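Local atomic coordinates of translation initiation inhibitor (Streptococcus pyogenes, PDB entry 2EWC), a protein that is of unknown function but belongs to the highly conserved YjgF family and is named as a putative inhibitor of translation initiation. Residues V63-C68 / A93-Q98. Numbering follows the deposited sequence.
Sequences VVQMDC and ARKSIQ
Five backbone hydrogen bonds zip strand 63-68 to strand 93-98 in parallel register. M66 N donates to A93 O (3.0 Å) and M66 O accepts from K95 N; C68 takes K95 O with its N and gives its O to I97 N (2.9 Å), the donor nearly along the C=O axis. At the start, A93 N meets V64 O from above the carbonyl plane. On its other edge the strand carries a classic beta bulge, V64 and Q65 sharing V117 of strand 112-119. The two strands and helix 76-87 form a beta-alpha-beta unit of the YjgF fold. M66, C68, R94 and S96 point to the helix-covered face, where the long, unbranched M66, present as selenomethionine, packs on F46 and F87, and small C68 sets SG 4.0 Å from R94 CD. R94 reaches R13 O of a second subunit. Charge gathers on the other face. K95, its CG flanked by backbone N and carbonyl carbon (chi1 66°), runs alongside D67 and turns at chi4 to form a salt bridge, NZ to D67 OD1 2.9 Å, meeting the oxygen from above the carboxylate plane. Long, bent Q65 also donates from NE2 to D67 OD1 (2.7 Å), so two donors grip OD1 and would favour an ionised carboxylate. K95 NZ makes another salt bridge to D67 OD2 of the second subunit, while K95 NZ of a third does so to D67 OD2.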
loop_
_atom_site.group_PDB
_atom_site.type_symbol
_atom_site.label_atom_id
_atom_site.label_comp_id
_atom_site.label_asym_id
_atom_site.label_seq_id
_atom_site.Cartn_x
_atom_site.Cartn_y
_atom_site.Cartn_z
ATOM N N VAL B 63 24.322 4.485 -30.860
ATOM C CA VAL B 63 23.458 3.355 -30.516
ATOM C C VAL B 63 22.298 3.762 -29.600
ATOM O O VAL B 63 22.511 4.334 -28.535
ATOM C CB VAL B 63 24.250 2.185 -29.923
ATOM C CG1 VAL B 63 23.289 1.002 -29.593
ATOM C CG2 VAL B 63 25.297 1.726 -30.919
ATOM N N VAL B 64 21.074 3.472 -30.039
ATOM C CA VAL B 64 19.871 3.888 -29.322
ATOM C C VAL B 64 19.237 2.773 -28.490
ATOM O O VAL B 64 18.597 3.055 -27.466
ATOM C CB VAL B 64 18.800 4.569 -30.256
ATOM C CG1 VAL B 64 19.390 5.802 -30.956
ATOM C CG2 VAL B 64 18.210 3.601 -31.288
ATOM N N GLN B 65 19.432 1.522 -28.897
ATOM C CA GLN B 65 18.775 0.390 -28.222
ATOM C C GLN B 65 19.618 -0.861 -28.391
ATOM O O GLN B 65 20.210 -1.061 -29.440
ATOM C CB GLN B 65 17.335 0.162 -28.750
ATOM C CG GLN B 65 16.460 -0.691 -27.826
ATOM C CD GLN B 65 16.669 -2.188 -28.044
ATOM O OE1 GLN B 65 17.096 -2.601 -29.119
ATOM N NE2 GLN B 65 16.367 -3.006 -27.019
HETATM N N MSE B 66 19.670 -1.691 -27.353
HETATM C CA MSE B 66 20.542 -2.866 -27.335
HETATM C C MSE B 66 19.802 -3.988 -26.645
HETATM O O MSE B 66 19.240 -3.777 -25.584
HETATM C CB MSE B 66 21.792 -2.547 -26.522
HETATM C CG MSE B 66 23.112 -2.856 -27.201
HETATM SE SE MSE B 66 24.578 -2.107 -26.421
HETATM C CE MSE B 66 24.191 -2.242 -24.702
ATOM N N ASP B 67 19.783 -5.173 -27.251
ATOM C CA ASP B 67 19.273 -6.371 -26.585
ATOM C C ASP B 67 20.492 -7.209 -26.198
ATOM O O ASP B 67 21.332 -7.471 -27.051
ATOM C CB ASP B 67 18.356 -7.167 -27.520
ATOM C CG ASP B 67 16.956 -6.596 -27.591
ATOM O OD1 ASP B 67 16.650 -5.667 -26.820
ATOM O OD2 ASP B 67 16.137 -7.076 -28.410
ATOM N N CYS B 68 20.602 -7.586 -24.927
ATOM C CA CYS B 68 21.774 -8.346 -24.463
ATOM C C CYS B 68 21.371 -9.761 -24.108
ATOM O O CYS B 68 20.456 -9.967 -23.304
ATOM C CB CYS B 68 22.417 -7.658 -23.264
ATOM S SG CYS B 68 22.561 -5.846 -23.481
ATOM N N ALA B 93 18.916 2.703 -24.495
ATOM C CA ALA B 93 17.870 1.919 -23.833
ATOM C C ALA B 93 18.280 0.462 -24.008
ATOM O O ALA B 93 18.868 0.109 -25.034
ATOM C CB ALA B 93 16.543 2.159 -24.477
ATOM N N ARG B 94 18.001 -0.387 -23.023
ATOM C CA ARG B 94 18.289 -1.801 -23.212
ATOM C C ARG B 94 17.301 -2.741 -22.548
ATOM O O ARG B 94 16.453 -2.334 -21.747
ATOM C CB ARG B 94 19.723 -2.146 -22.767
ATOM C CG ARG B 94 19.828 -2.464 -21.314
ATOM C CD ARG B 94 21.157 -3.121 -20.949
ATOM N NE ARG B 94 22.090 -2.107 -20.469
ATOM C CZ ARG B 94 22.379 -1.868 -19.191
ATOM N NH1 ARG B 94 21.843 -2.577 -18.202
ATOM N NH2 ARG B 94 23.233 -0.905 -18.908
ATOM N N LYS B 95 17.440 -4.014 -22.890
ATOM C CA LYS B 95 16.888 -5.079 -22.079
ATOM C C LYS B 95 17.863 -6.254 -22.113
ATOM O O LYS B 95 18.678 -6.355 -23.038
ATOM C CB LYS B 95 15.492 -5.486 -22.578
ATOM C CG LYS B 95 15.452 -6.115 -23.918
ATOM C CD LYS B 95 14.110 -6.878 -24.055
ATOM C CE LYS B 95 13.884 -7.398 -25.459
ATOM N NZ LYS B 95 13.851 -6.239 -26.412
ATOM N N SER B 96 17.786 -7.116 -21.106
ATOM C CA SER B 96 18.646 -8.297 -21.026
ATOM C C SER B 96 17.761 -9.556 -20.938
ATOM O O SER B 96 16.678 -9.527 -20.353
ATOM C CB SER B 96 19.546 -8.206 -19.789
ATOM O OG SER B 96 20.386 -7.058 -19.881
ATOM N N ILE B 97 18.218 -10.646 -21.533
ATOM C CA ILE B 97 17.450 -11.900 -21.612
ATOM C C ILE B 97 18.420 -13.048 -21.351
ATOM O O ILE B 97 19.572 -13.012 -21.790
ATOM C CB ILE B 97 16.850 -12.048 -23.030
ATOM C CG1 ILE B 97 15.715 -11.064 -23.228
ATOM C CG2 ILE B 97 16.333 -13.478 -23.359
ATOM C CD1 ILE B 97 15.629 -10.670 -24.712
ATOM N N GLN B 98 17.962 -14.070 -20.646
ATOM C CA GLN B 98 18.734 -15.294 -20.529
ATOM C C GLN B 98 18.237 -16.257 -21.589
ATOM O O GLN B 98 17.039 -16.454 -21.731
ATOM C CB GLN B 98 18.589 -15.916 -19.145
ATOM C CG GLN B 98 19.509 -17.129 -18.920
ATOM C CD GLN B 98 19.595 -17.534 -17.453
ATOM O OE1 GLN B 98 20.181 -16.823 -16.633
ATOM N NE2 GLN B 98 19.009 -18.684 -17.116
HETATM O O HOH W 1 14.640 -5.009 -29.042
#